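Local coordinates for 6-phospho-alpha-glucosidase (Merdibacter massiliensis, PDB 6VC6), which probably hydrolyses 6-phospho-alpha-glucosides to release glucose 6-phosphate, using NAD and a manganese ion as family 4 glycoside hydrolases do, at residues 149-154 and 392-397; 174-179 and 227-232; 337-342 and 356-361; 384-389 and 412-417. One frame throughout, in Å; residues are numbered along the deposited sequence.

Contact 1: 149-154 and 392-397; sequences AAIVAE and KLLVDA
Ile151 and Glu154 meet Lys392, Leu394 and Val395 where two short helical segments pack, their axes 9.6 Å apart at closest and crossing at -56°. The first, on helix 149-159, belongs to a beta-alpha-beta crossover between the parallel strands 141-144 and 166-169 of the Rossmann-like nucleotide-binding sheet; the second belongs to the long helix 378-400 of the C-terminal part. Part of the interface is apolar. Ile151 divides its branches between neighbouring residues: CD1 reaches Leu394 CD2 at 3.7 Å, and CG2 rests on Val395 CG1 at 3.8 Å. The other methyl of Val395, CG2, lies 3.6 Å from Glu154 CG, in the aliphatic part of the glutamate, so this valine sits across both side chains of the facing helix. Helix 113-136 closes over the same patch through Cys123 and Met116.

The rest is a salt bridge. Glu154 bends at chi2 (68°) and runs roughly at right angles to Lys392, whose last bond folds NZ back to the carboxylate. The same ammonium bonds to the backbone O of Asp354, while Arg157 and Arg158 form salt bridges with Glu154 OE2. Three cations so close would tend to keep the buried carboxylate ionised. Lys392 NZ stands 2.9 Å from Glu154 OE1, approaching from above the carboxylate plane, and makes a weak second bond to Glu154 OE2 at 3.2 Å.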
loop_
_atom_site.group_PDB
_atom_site.type_symbol
_atom_site.label_atom_id
_atom_site.label_comp_id
_atom_site.label_asym_id
_atom_site.label_seq_id
_atom_site.Cartn_x
_atom_site.Cartn_y
_atom_site.Cartn_z
ATOM N N ALA A 149 -2.411 4.584 -0.650
ATOM C CA ALA A 149 -2.145 4.477 -2.068
ATOM C C ALA A 149 -3.214 5.117 -2.943
ATOM O O ALA A 149 -2.899 5.732 -3.941
ATOM C CB ALA A 149 -1.925 3.029 -2.459
ATOM N N ALA A 150 -4.475 4.959 -2.580
ATOM C CA ALA A 150 -5.551 5.527 -3.385
ATOM C C ALA A 150 -5.481 7.046 -3.440
ATOM O O ALA A 150 -5.695 7.642 -4.482
ATOM C CB ALA A 150 -6.903 5.082 -2.862
ATOM N N ILE A 151 -5.177 7.667 -2.312
ATOM C CA ILE A 151 -5.105 9.124 -2.265
ATOM C C ILE A 151 -3.830 9.619 -2.937
ATOM O O ILE A 151 -3.841 10.632 -3.647
ATOM C CB ILE A 151 -5.210 9.614 -0.808
ATOM C CG1 ILE A 151 -6.577 9.251 -0.225
ATOM C CG2 ILE A 151 -4.971 11.115 -0.724
ATOM C CD1 ILE A 151 -6.639 9.330 1.282
ATOM N N VAL A 152 -2.716 8.911 -2.731
ATOM C CA VAL A 152 -1.450 9.327 -3.330
ATOM C C VAL A 152 -1.527 9.255 -4.850
ATOM O O VAL A 152 -1.065 10.162 -5.553
ATOM C CB VAL A 152 -0.291 8.473 -2.780
ATOM C CG1 VAL A 152 0.989 8.748 -3.555
ATOM C CG2 VAL A 152 -0.087 8.747 -1.299
ATOM N N ALA A 153 -2.120 8.182 -5.381
ATOM C CA ALA A 153 -2.222 8.035 -6.831
ATOM C C ALA A 153 -3.064 9.146 -7.443
ATOM O O ALA A 153 -2.758 9.638 -8.536
ATOM C CB ALA A 153 -2.804 6.665 -7.181
ATOM N N GLU A 154 -4.132 9.555 -6.754
ATOM C CA GLU A 154 -4.973 10.629 -7.270
ATOM C C GLU A 154 -4.229 11.959 -7.278
ATOM O O GLU A 154 -4.334 12.729 -8.240
ATOM C CB GLU A 154 -6.257 10.729 -6.444
ATOM C CG GLU A 154 -7.054 12.007 -6.664
ATOM C CD GLU A 154 -7.666 12.096 -8.052
ATOM O OE1 GLU A 154 -7.744 11.060 -8.744
ATOM O OE2 GLU A 154 -8.075 13.209 -8.447
ATOM N N LYS A 392 -11.249 12.254 -4.104
ATOM C CA LYS A 392 -10.985 13.371 -5.005
ATOM C C LYS A 392 -11.289 14.710 -4.347
ATOM O O LYS A 392 -10.642 15.715 -4.664
ATOM C CB LYS A 392 -11.793 13.209 -6.292
ATOM C CG LYS A 392 -11.230 12.159 -7.236
ATOM C CD LYS A 392 -12.165 11.899 -8.404
ATOM C CE LYS A 392 -11.509 10.997 -9.439
ATOM N NZ LYS A 392 -10.311 11.636 -10.052
ATOM N N LEU A 393 -12.262 14.748 -3.434
ATOM C CA LEU A 393 -12.515 15.975 -2.687
ATOM C C LEU A 393 -11.391 16.269 -1.702
ATOM O O LEU A 393 -11.124 17.437 -1.400
ATOM C CB LEU A 393 -13.853 15.880 -1.953
ATOM C CG LEU A 393 -15.116 15.971 -2.814
ATOM C CD1 LEU A 393 -16.317 15.421 -2.060
ATOM C CD2 LEU A 393 -15.365 17.403 -3.260
ATOM N N LEU A 394 -10.721 15.230 -1.197
ATOM C CA LEU A 394 -9.643 15.443 -0.237
ATOM C C LEU A 394 -8.438 16.104 -0.898
ATOM O O LEU A 394 -7.915 17.106 -0.395
ATOM C CB LEU A 394 -9.240 14.118 0.408
ATOM C CG LEU A 394 -8.172 14.240 1.495
ATOM C CD1 LEU A 394 -8.737 14.932 2.729
ATOM C CD2 LEU A 394 -7.601 12.878 1.850
ATOM N N VAL A 395 -7.977 15.555 -2.025
ATOM C CA VAL A 395 -6.865 16.178 -2.730
ATOM C C VAL A 395 -7.293 17.485 -3.384
ATOM O O VAL A 395 -6.437 18.300 -3.749
ATOM C CB VAL A 395 -6.259 15.211 -3.764
ATOM C CG1 VAL A 395 -6.085 13.827 -3.156
ATOM C CG2 VAL A 395 -7.122 15.148 -5.000
ATOM N N ASP A 396 -8.601 17.706 -3.548
ATOM C CA ASP A 396 -9.085 19.039 -3.892
ATOM C C ASP A 396 -8.726 20.038 -2.801
ATOM O O ASP A 396 -8.284 21.157 -3.091
ATOM C CB ASP A 396 -10.598 19.014 -4.107
ATOM C CG ASP A 396 -10.983 18.729 -5.544
ATOM O OD1 ASP A 396 -10.077 18.522 -6.376
ATOM O OD2 ASP A 396 -12.196 18.712 -5.838
ATOM N N ALA A 397 -8.907 19.647 -1.537
ATOM C CA ALA A 397 -8.541 20.517 -0.424
ATOM C C ALA A 397 -7.041 20.762 -0.377
ATOM O O ALA A 397 -6.603 21.841 0.038
ATOM C CB ALA A 397 -9.021 19.911 0.894
#

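Contact 2: 174-179 and 227-232; sequences ENIMRS and KGFLPQ
Arg178 and Gln232 meet with their flat ends steeply turned, the guanidinium and amide planes 72° apart. Arg178 NH1 still gives Gln232 OE1 a well-formed hydrogen bond of 3.0 Å: the oxygen lies at the guanidinium edge, close to its plane, and the donor falls in the carbonyl plane, on a lone pair. Both chains are extended. On its way to the bond Gln232 passes over the helix backbone, its CB 3.6 Å from Arg178 O. A second edge of the guanidinium is taken as well, since Arg178 NE makes a salt bridge of 3.2 Å to Glu174 OE2 one helical turn back, with OE2 in the guanidinium plane, though NE meets it from above the carboxylate plane. With Trp188 adding a cation-pi contact, the group has little freedom to rotate.

Ser179 is pushed into the loop differently. Its CB comes obliquely to the Phe229 ring, 3.5 Å from CZ, and lies 3.3 Å from Leu230 O. With OG anti to the carbonyl carbon (chi1 -65°), the hydroxyl turns back to bond with Asn175 O at 3.0 Å; Ser179 N bonds the same oxygen from the opposite face of its plane. Ile176 O faces the edge of the Phe229 ring, 4.2 Å from CZ. Tyr245 of helix 239-246 covers both Ser179 and Pro231.

The loop leaves helix 217-227 through Gly228, which has positive phi, and lies along helix 172-184. That helix follows strand 166-169 of the Rossmann-like sheet; Cys170 and Asp171, just before it, and Gln172, its first residue, line the sugar-phosphate pocket.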
loop_
_atom_site.group_PDB
_atom_site.type_symbol
_atom_site.label_atom_id
_atom_site.label_comp_id
_atom_site.label_asym_id
_atom_site.label_seq_id
_atom_site.Cartn_x
_atom_site.Cartn_y
_atom_site.Cartn_z
ATOM N N GLU A 174 -2.556 -9.647 -3.783
ATOM C CA GLU A 174 -1.741 -10.855 -3.865
ATOM C C GLU A 174 -1.809 -11.657 -2.571
ATOM O O GLU A 174 -1.836 -12.894 -2.602
ATOM C CB GLU A 174 -0.290 -10.508 -4.199
ATOM C CG GLU A 174 0.642 -11.718 -4.172
ATOM C CD GLU A 174 2.079 -11.377 -4.509
ATOM O OE1 GLU A 174 2.373 -11.131 -5.697
ATOM O OE2 GLU A 174 2.918 -11.352 -3.583
ATOM N N ASN A 175 -1.836 -10.972 -1.423
ATOM C CA ASN A 175 -1.912 -11.677 -0.147
ATOM C C ASN A 175 -3.203 -12.474 -0.023
ATOM O O ASN A 175 -3.225 -13.523 0.631
ATOM C CB ASN A 175 -1.781 -10.688 1.010
ATOM C CG ASN A 175 -0.342 -10.292 1.275
ATOM O OD1 ASN A 175 0.586 -11.028 0.942
ATOM N ND2 ASN A 175 -0.150 -9.126 1.879
ATOM N N ILE A 176 -4.284 -11.997 -0.642
ATOM C CA ILE A 176 -5.524 -12.765 -0.660
ATOM C C ILE A 176 -5.369 -14.001 -1.536
ATOM O O ILE A 176 -5.846 -15.089 -1.190
ATOM C CB ILE A 176 -6.691 -11.875 -1.124
ATOM C CG1 ILE A 176 -7.076 -10.895 -0.016
ATOM C CG2 ILE A 176 -7.891 -12.719 -1.527
ATOM C CD1 ILE A 176 -7.850 -9.702 -0.507
HETATM N N MSE A 177 -4.695 -13.859 -2.674
HETATM C CA MSE A 177 -4.412 -14.993 -3.547
HETATM C C MSE A 177 -3.523 -16.001 -2.829
HETATM O O MSE A 177 -3.695 -17.211 -2.973
HETATM C CB MSE A 177 -3.749 -14.526 -4.845
HETATM C CG MSE A 177 -4.677 -13.767 -5.786
HETATM SE SE MSE A 177 -6.173 -14.842 -6.436
HETATM C CE MSE A 177 -7.552 -14.241 -5.191
ATOM N N ARG A 178 -2.567 -15.487 -2.051
ATOM C CA ARG A 178 -1.727 -16.362 -1.239
ATOM C C ARG A 178 -2.553 -17.091 -0.187
ATOM O O ARG A 178 -2.335 -18.281 0.070
ATOM C CB ARG A 178 -0.611 -15.555 -0.577
ATOM C CG ARG A 178 0.475 -15.087 -1.531
ATOM C CD ARG A 178 1.478 -14.191 -0.821
ATOM N NE ARG A 178 2.643 -13.905 -1.654
ATOM C CZ ARG A 178 3.751 -14.641 -1.669
ATOM N NH1 ARG A 178 3.847 -15.712 -0.893
ATOM N NH2 ARG A 178 4.761 -14.306 -2.459
ATOM N N SER A 179 -3.508 -16.392 0.431
ATOM C CA SER A 179 -4.387 -17.036 1.401
ATOM C C SER A 179 -5.272 -18.079 0.729
ATOM O O SER A 179 -5.547 -19.135 1.310
ATOM C CB SER A 179 -5.240 -15.988 2.114
ATOM O OG SER A 179 -4.436 -15.117 2.890
ATOM N N LYS A 227 -14.411 -24.176 6.973
ATOM C CA LYS A 227 -13.150 -24.112 7.696
ATOM C C LYS A 227 -12.732 -22.700 8.083
ATOM O O LYS A 227 -12.076 -22.532 9.118
ATOM C CB LYS A 227 -12.029 -24.764 6.866
ATOM C CG LYS A 227 -10.628 -24.642 7.451
ATOM C CD LYS A 227 -9.622 -25.469 6.665
ATOM C CE LYS A 227 -8.808 -24.600 5.721
ATOM N NZ LYS A 227 -8.644 -25.236 4.383
ATOM N N GLY A 228 -13.127 -21.684 7.330
ATOM C CA GLY A 228 -12.715 -20.324 7.608
ATOM C C GLY A 228 -11.694 -19.829 6.605
ATOM O O GLY A 228 -11.430 -20.445 5.568
ATOM N N PHE A 229 -11.100 -18.686 6.939
ATOM C CA PHE A 229 -10.156 -18.018 6.051
ATOM C C PHE A 229 -8.965 -17.541 6.866
ATOM O O PHE A 229 -9.122 -16.719 7.774
ATOM C CB PHE A 229 -10.824 -16.845 5.329
ATOM C CG PHE A 229 -10.087 -16.388 4.105
ATOM C CD1 PHE A 229 -9.843 -17.263 3.059
ATOM C CD2 PHE A 229 -9.645 -15.080 3.996
ATOM C CE1 PHE A 229 -9.166 -16.843 1.929
ATOM C CE2 PHE A 229 -8.969 -14.654 2.870
ATOM C CZ PHE A 229 -8.730 -15.536 1.835
ATOM N N LEU A 230 -7.780 -18.052 6.540
ATOM C CA LEU A 230 -6.553 -17.712 7.238
ATOM C C LEU A 230 -5.571 -17.034 6.291
ATOM O O LEU A 230 -5.535 -17.351 5.097
ATOM C CB LEU A 230 -5.886 -18.959 7.833
ATOM C CG LEU A 230 -6.543 -19.627 9.041
ATOM C CD1 LEU A 230 -5.767 -20.874 9.440
ATOM C CD2 LEU A 230 -6.641 -18.658 10.207
ATOM N N PRO A 231 -4.763 -16.101 6.788
ATOM C CA PRO A 231 -3.648 -15.599 5.982
ATOM C C PRO A 231 -2.623 -16.698 5.756
ATOM O O PRO A 231 -2.512 -17.643 6.541
ATOM C CB PRO A 231 -3.074 -14.458 6.830
ATOM C CG PRO A 231 -3.499 -14.772 8.225
ATOM C CD PRO A 231 -4.827 -15.461 8.114
ATOM N N GLN A 232 -1.872 -16.568 4.658
ATOM C CA GLN A 232 -0.923 -17.616 4.290
ATOM C C GLN A 232 0.160 -17.789 5.348
ATOM O O GLN A 232 0.641 -18.907 5.568
ATOM C CB GLN A 232 -0.297 -17.309 2.929
ATOM C CG GLN A 232 0.777 -18.307 2.506
ATOM C CD GLN A 232 1.581 -17.846 1.307
ATOM O OE1 GLN A 232 2.206 -16.786 1.332
ATOM N NE2 GLN A 232 1.587 -18.655 0.253
#

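Contact 3: 337-342 and 356-361; sequences RFIVIV and MVELVC
A twisted antiparallel beta ladder pairs residues 337-342 with 356-361, Phe338, Val340 and Val342 facing Cys361, Leu359 and Val357 in its three hydrogen-bonded pairs. Each pair is closed by two backbone bonds, six in all; the shortest are Cys361 N to Phe338 O and Val342 N to Val357 O, both 2.7 Å. Alpha-carbon hydrogens supplement them, as where Ile339 CA lies 3.3 Å from Leu359 O.

On the face carrying Val340, Val342 and Cys361, the thiol nestles among valine methyls, Cys361 SG being 3.8 Å from Val340 CG2 and 4.0 Å from Val342 CG1. Pro368 of the next strand covers all three.

The other face carries Ile339, Ile341, Glu358 and Val360. Ile339 CG1 packs on Val360 CG2 at 3.6 Å. Glu358, its CG anti to the backbone N (chi1 -162°), extends past Ile339 CG2 so that its carboxylate is held at both oxygens: OE1 by Tyr195 OH, and OE2 by a water that also donates to Ile339 O, 2.7 Å away. The Glu358 side chain also touches Cys170, a manganese ligand.

Ile341 shares backbone bonds with Asn168, so the ladder continues the parallel Rossmann-like sheet with antiparallel strands, giving the mixed nine-stranded sheet of this family 4 glycosidase.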
loop_
_atom_site.group_PDB
_atom_site.type_symbol
_atom_site.label_atom_id
_atom_site.label_comp_id
_atom_site.label_asym_id
_atom_site.label_seq_id
_atom_site.Cartn_x
_atom_site.Cartn_y
_atom_site.Cartn_z
ATOM N N ARG A 337 1.160 -10.617 -15.380
ATOM C CA ARG A 337 -0.056 -10.038 -14.826
ATOM C C ARG A 337 0.130 -9.676 -13.357
ATOM O O ARG A 337 0.551 -10.510 -12.550
ATOM C CB ARG A 337 -1.232 -11.000 -14.987
ATOM C CG ARG A 337 -1.784 -11.063 -16.403
ATOM C CD ARG A 337 -2.959 -12.020 -16.494
ATOM N NE ARG A 337 -2.560 -13.398 -16.226
ATOM C CZ ARG A 337 -2.073 -14.229 -17.142
ATOM N NH1 ARG A 337 -1.735 -15.466 -16.806
ATOM N NH2 ARG A 337 -1.924 -13.822 -18.396
ATOM N N PHE A 338 -0.185 -8.426 -13.023
ATOM C CA PHE A 338 -0.231 -7.951 -11.649
ATOM C C PHE A 338 -1.518 -7.166 -11.441
ATOM O O PHE A 338 -2.149 -6.703 -12.395
ATOM C CB PHE A 338 0.968 -7.054 -11.302
ATOM C CG PHE A 338 2.286 -7.772 -11.282
ATOM C CD1 PHE A 338 2.678 -8.501 -10.172
ATOM C CD2 PHE A 338 3.141 -7.701 -12.368
ATOM C CE1 PHE A 338 3.896 -9.155 -10.149
ATOM C CE2 PHE A 338 4.360 -8.352 -12.352
ATOM C CZ PHE A 338 4.738 -9.081 -11.242
ATOM N N ILE A 339 -1.901 -7.017 -10.178
ATOM C CA ILE A 339 -3.014 -6.158 -9.791
ATOM C C ILE A 339 -2.417 -4.861 -9.264
ATOM O O ILE A 339 -1.883 -4.821 -8.149
ATOM C CB ILE A 339 -3.918 -6.830 -8.749
ATOM C CG1 ILE A 339 -4.581 -8.073 -9.348
ATOM C CG2 ILE A 339 -4.973 -5.852 -8.254
ATOM C CD1 ILE A 339 -5.552 -8.761 -8.416
ATOM N N VAL A 340 -2.492 -3.800 -10.067
ATOM C CA VAL A 340 -1.872 -2.522 -9.745
ATOM C C VAL A 340 -2.906 -1.413 -9.904
ATOM O O VAL A 340 -4.032 -1.635 -10.349
ATOM C CB VAL A 340 -0.633 -2.236 -10.620
ATOM C CG1 VAL A 340 0.409 -3.330 -10.441
ATOM C CG2 VAL A 340 -1.035 -2.108 -12.082
ATOM N N ILE A 341 -2.497 -0.202 -9.532
ATOM C CA ILE A 341 -3.360 0.974 -9.552
ATOM C C ILE A 341 -3.095 1.752 -10.833
ATOM O O ILE A 341 -1.946 2.113 -11.121
ATOM C CB ILE A 341 -3.128 1.852 -8.311
ATOM C CG1 ILE A 341 -3.493 1.078 -7.043
ATOM C CG2 ILE A 341 -3.928 3.140 -8.409
ATOM C CD1 ILE A 341 -3.044 1.749 -5.766
ATOM N N VAL A 342 -4.154 2.015 -11.603
ATOM C CA VAL A 342 -4.038 2.668 -12.901
ATOM C C VAL A 342 -5.196 3.638 -13.094
ATOM O O VAL A 342 -6.238 3.542 -12.442
ATOM C CB VAL A 342 -4.016 1.653 -14.067
ATOM C CG1 VAL A 342 -2.727 0.854 -14.059
ATOM C CG2 VAL A 342 -5.222 0.730 -13.989
HETATM N N MSE A 356 -8.575 6.780 -10.309
HETATM C CA MSE A 356 -7.492 5.824 -10.123
HETATM C C MSE A 356 -8.065 4.540 -9.534
HETATM O O MSE A 356 -8.541 4.526 -8.398
HETATM C CB MSE A 356 -6.399 6.399 -9.218
HETATM C CG MSE A 356 -5.759 7.683 -9.737
HETATM SE SE MSE A 356 -5.037 7.535 -11.551
HETATM C CE MSE A 356 -3.497 6.400 -11.190
ATOM N N VAL A 357 -8.029 3.463 -10.316
ATOM C CA VAL A 357 -8.657 2.203 -9.948
ATOM C C VAL A 357 -7.593 1.111 -9.883
ATOM O O VAL A 357 -6.452 1.294 -10.303
ATOM C CB VAL A 357 -9.785 1.812 -10.920
ATOM C CG1 VAL A 357 -10.909 2.836 -10.866
ATOM C CG2 VAL A 357 -9.244 1.685 -12.335
ATOM N N GLU A 358 -7.995 -0.041 -9.348
ATOM C CA GLU A 358 -7.113 -1.181 -9.131
ATOM C C GLU A 358 -7.603 -2.345 -9.981
ATOM O O GLU A 358 -8.735 -2.810 -9.803
ATOM C CB GLU A 358 -7.085 -1.566 -7.649
ATOM C CG GLU A 358 -5.916 -2.438 -7.240
ATOM C CD GLU A 358 -5.799 -2.574 -5.734
ATOM O OE1 GLU A 358 -6.777 -3.020 -5.098
ATOM O OE2 GLU A 358 -4.731 -2.230 -5.186
ATOM N N LEU A 359 -6.758 -2.814 -10.899
ATOM C CA LEU A 359 -7.167 -3.830 -11.861
ATOM C C LEU A 359 -5.991 -4.735 -12.198
ATOM O O LEU A 359 -4.831 -4.423 -11.914
ATOM C CB LEU A 359 -7.710 -3.198 -13.147
ATOM C CG LEU A 359 -8.897 -2.241 -13.049
ATOM C CD1 LEU A 359 -8.975 -1.404 -14.304
ATOM C CD2 LEU A 359 -10.190 -3.006 -12.826
ATOM N N VAL A 360 -6.311 -5.868 -12.827
ATOM C CA VAL A 360 -5.287 -6.750 -13.373
ATOM C C VAL A 360 -4.702 -6.117 -14.629
ATOM O O VAL A 360 -5.439 -5.628 -15.496
ATOM C CB VAL A 360 -5.875 -8.136 -13.675
ATOM C CG1 VAL A 360 -4.827 -9.039 -14.313
ATOM C CG2 VAL A 360 -6.433 -8.769 -12.409
ATOM N N CYS A 361 -3.374 -6.118 -14.732
ATOM C CA CYS A 361 -2.692 -5.513 -15.867
ATOM C C CYS A 361 -1.484 -6.353 -16.258
ATOM O O CYS A 361 -0.876 -7.020 -15.418
ATOM C CB CYS A 361 -2.219 -4.083 -15.557
ATOM S SG CYS A 361 -3.465 -2.980 -14.856
HETATM O O HOH W 1 -2.224 -2.781 -6.467
#

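Contact 4: 384-389 and 412-417; sequences LVQQVS and LNRLIN
Gln386 uses both ends of its amide on the turn that follows helix 403-412. Its NE2 donates to Leu412 O over 3.0 Å, almost straight (163°) and close to the amide plane, so a carbonyl at the end of that helix finds its donor on helix 378-400. Gln386 OE1 receives a weak, long bond of 3.5 Å from Arg414 NH1, meeting the edge of a guanidinium turned 87° from the amide. The stronger hold on this arginine is elsewhere: its NE donates to Tyr267 O.

Asn413 heads an Asx turn, its OD1 accepting from Leu415 N at 2.9 Å just where the chain leaves the helix. This turn joins helix 403-412 to helix 419-432 and packs against helix 378-400, all in the C-terminal part of the family 4 fold.

Gln387 serves the turn through two waters. Bent at chi2 (66°), it lies beside Asn413 and points the same way. One water donates to Gln387 OE1 at 2.9 Å and accepts from Arg414 N at 3.0 Å, which satisfies that backbone donor. The other accepts from Gln387 NE2 at 3.2 Å and from Asn413 ND2 at 2.9 Å. Gln387 NE2 has a further, stronger acceptor in Glu391 OE2. Farther along, Ser389 folds its OG back to Val385 O and turns its CB to the leucine, 3.6 Å from Leu412 CD2.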
loop_
_atom_site.group_PDB
_atom_site.type_symbol
_atom_site.label_atom_id
_atom_site.label_comp_id
_atom_site.label_asym_id
_atom_site.label_seq_id
_atom_site.Cartn_x
_atom_site.Cartn_y
_atom_site.Cartn_z
ATOM N N LEU A 384 -18.205 2.415 -4.671
ATOM C CA LEU A 384 -16.926 2.921 -5.160
ATOM C C LEU A 384 -17.015 4.390 -5.559
ATOM O O LEU A 384 -16.066 5.152 -5.343
ATOM C CB LEU A 384 -16.442 2.070 -6.334
ATOM C CG LEU A 384 -16.062 0.630 -5.987
ATOM C CD1 LEU A 384 -15.356 -0.033 -7.158
ATOM C CD2 LEU A 384 -15.195 0.585 -4.737
ATOM N N VAL A 385 -18.139 4.805 -6.147
ATOM C CA VAL A 385 -18.290 6.207 -6.529
ATOM C C VAL A 385 -18.327 7.095 -5.291
ATOM O O VAL A 385 -17.796 8.212 -5.296
ATOM C CB VAL A 385 -19.539 6.391 -7.410
ATOM C CG1 VAL A 385 -19.859 7.866 -7.593
ATOM C CG2 VAL A 385 -19.327 5.728 -8.763
ATOM N N GLN A 386 -18.937 6.610 -4.206
ATOM C CA GLN A 386 -18.918 7.362 -2.954
ATOM C C GLN A 386 -17.496 7.522 -2.432
ATOM O O GLN A 386 -17.112 8.605 -1.973
ATOM C CB GLN A 386 -19.796 6.672 -1.909
ATOM C CG GLN A 386 -19.671 7.266 -0.511
ATOM C CD GLN A 386 -20.421 6.467 0.539
ATOM O OE1 GLN A 386 -20.765 5.305 0.326
ATOM N NE2 GLN A 386 -20.679 7.092 1.682
ATOM N N GLN A 387 -16.695 6.457 -2.504
ATOM C CA GLN A 387 -15.341 6.513 -1.966
ATOM C C GLN A 387 -14.426 7.345 -2.857
ATOM O O GLN A 387 -13.660 8.182 -2.364
ATOM C CB GLN A 387 -14.787 5.100 -1.790
ATOM C CG GLN A 387 -13.341 5.054 -1.320
ATOM C CD GLN A 387 -13.162 5.595 0.087
ATOM O OE1 GLN A 387 -14.108 5.640 0.875
ATOM N NE2 GLN A 387 -11.943 6.009 0.409
ATOM N N VAL A 388 -14.490 7.131 -4.174
ATOM C CA VAL A 388 -13.608 7.863 -5.079
ATOM C C VAL A 388 -13.958 9.346 -5.092
ATOM O O VAL A 388 -13.094 10.192 -5.358
ATOM C CB VAL A 388 -13.653 7.250 -6.492
ATOM C CG1 VAL A 388 -14.922 7.658 -7.227
ATOM C CG2 VAL A 388 -12.417 7.651 -7.285
ATOM N N SER A 389 -15.214 9.694 -4.798
ATOM C CA SER A 389 -15.574 11.102 -4.682
ATOM C C SER A 389 -14.984 11.712 -3.418
ATOM O O SER A 389 -14.523 12.859 -3.432
ATOM C CB SER A 389 -17.094 11.263 -4.696
ATOM O OG SER A 389 -17.656 10.711 -5.874
ATOM N N LEU A 412 -18.720 13.040 3.323
ATOM C CA LEU A 412 -19.166 12.056 2.344
ATOM C C LEU A 412 -18.657 10.656 2.665
ATOM O O LEU A 412 -19.340 9.669 2.367
ATOM C CB LEU A 412 -18.713 12.477 0.945
ATOM C CG LEU A 412 -19.043 11.553 -0.228
ATOM C CD1 LEU A 412 -20.531 11.259 -0.289
ATOM C CD2 LEU A 412 -18.561 12.169 -1.530
ATOM N N ASN A 413 -17.477 10.551 3.275
ATOM C CA ASN A 413 -16.846 9.254 3.483
ATOM C C ASN A 413 -17.735 8.333 4.311
ATOM O O ASN A 413 -18.420 8.768 5.242
ATOM C CB ASN A 413 -15.488 9.427 4.165
ATOM C CG ASN A 413 -14.683 8.142 4.196
ATOM O OD1 ASN A 413 -14.929 7.261 5.019
ATOM N ND2 ASN A 413 -13.716 8.028 3.293
ATOM N N ARG A 414 -17.712 7.045 3.963
ATOM C CA ARG A 414 -18.614 6.079 4.578
ATOM C C ARG A 414 -18.303 5.856 6.053
ATOM O O ARG A 414 -19.212 5.567 6.838
ATOM C CB ARG A 414 -18.547 4.753 3.822
ATOM C CG ARG A 414 -19.865 4.014 3.746
ATOM C CD ARG A 414 -19.745 2.755 2.903
ATOM N NE ARG A 414 -20.765 1.772 3.257
ATOM C CZ ARG A 414 -22.035 1.841 2.871
ATOM N NH1 ARG A 414 -22.447 2.847 2.112
ATOM N NH2 ARG A 414 -22.894 0.903 3.245
ATOM N N LEU A 415 -17.038 5.977 6.446
ATOM C CA LEU A 415 -16.629 5.699 7.816
ATOM C C LEU A 415 -16.762 6.905 8.739
ATOM O O LEU A 415 -16.445 6.794 9.927
ATOM C CB LEU A 415 -15.188 5.176 7.835
ATOM C CG LEU A 415 -14.941 3.967 6.926
ATOM C CD1 LEU A 415 -13.544 3.401 7.128
ATOM C CD2 LEU A 415 -15.994 2.892 7.157
ATOM N N ILE A 416 -17.249 8.026 8.215
ATOM C CA ILE A 416 -17.606 9.172 9.042
ATOM C C ILE A 416 -19.096 9.489 8.943
ATOM O O ILE A 416 -19.805 9.452 9.930
ATOM C CB ILE A 416 -16.766 10.405 8.678
ATOM C CG1 ILE A 416 -15.334 10.216 9.165
ATOM C CG2 ILE A 416 -17.372 11.666 9.269
ATOM C CD1 ILE A 416 -14.691 8.949 8.677
ATOM N N ASN A 417 -19.555 9.776 7.733
ATOM C CA ASN A 417 -20.966 9.735 7.356
ATOM C C ASN A 417 -21.815 10.837 7.979
ATOM O O ASN A 417 -23.040 10.827 7.805
ATOM C CB ASN A 417 -21.589 8.374 7.693
ATOM C CG ASN A 417 -22.730 8.009 6.767
ATOM O OD1 ASN A 417 -22.709 8.333 5.581
ATOM N ND2 ASN A 417 -23.735 7.329 7.307
HETATM O O HOH W 2 -16.931 6.061 1.291
HETATM O O HOH W 3 -11.871 5.818 3.596
#

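Contact 3 lies nearest the manganese and NAD: the side chain of Glu358 is about 6 Å from the manganese ion and that of Ile341 about 7 Å from NAD. Contact 1 packs directly behind it, Ala149 CB touching Ile341 CD1 at 3.7 Å. Contacts 1 and 4 share helix 378-400; their centres are 12 Å apart and they touch through Leu393 CD1 and Leu412 CD2 at 4.0 Å. Contact 2 lies on the opposite side of the chain's centre from contact 1, with the Ile176 side chain about 8 Å from the bound sugar phosphate. Contacts 2 and 4 each bring their nearest atoms within about 5 Å of contact 3 without touching it. Gln387 in contact 4 is about 13 Å from that ligand.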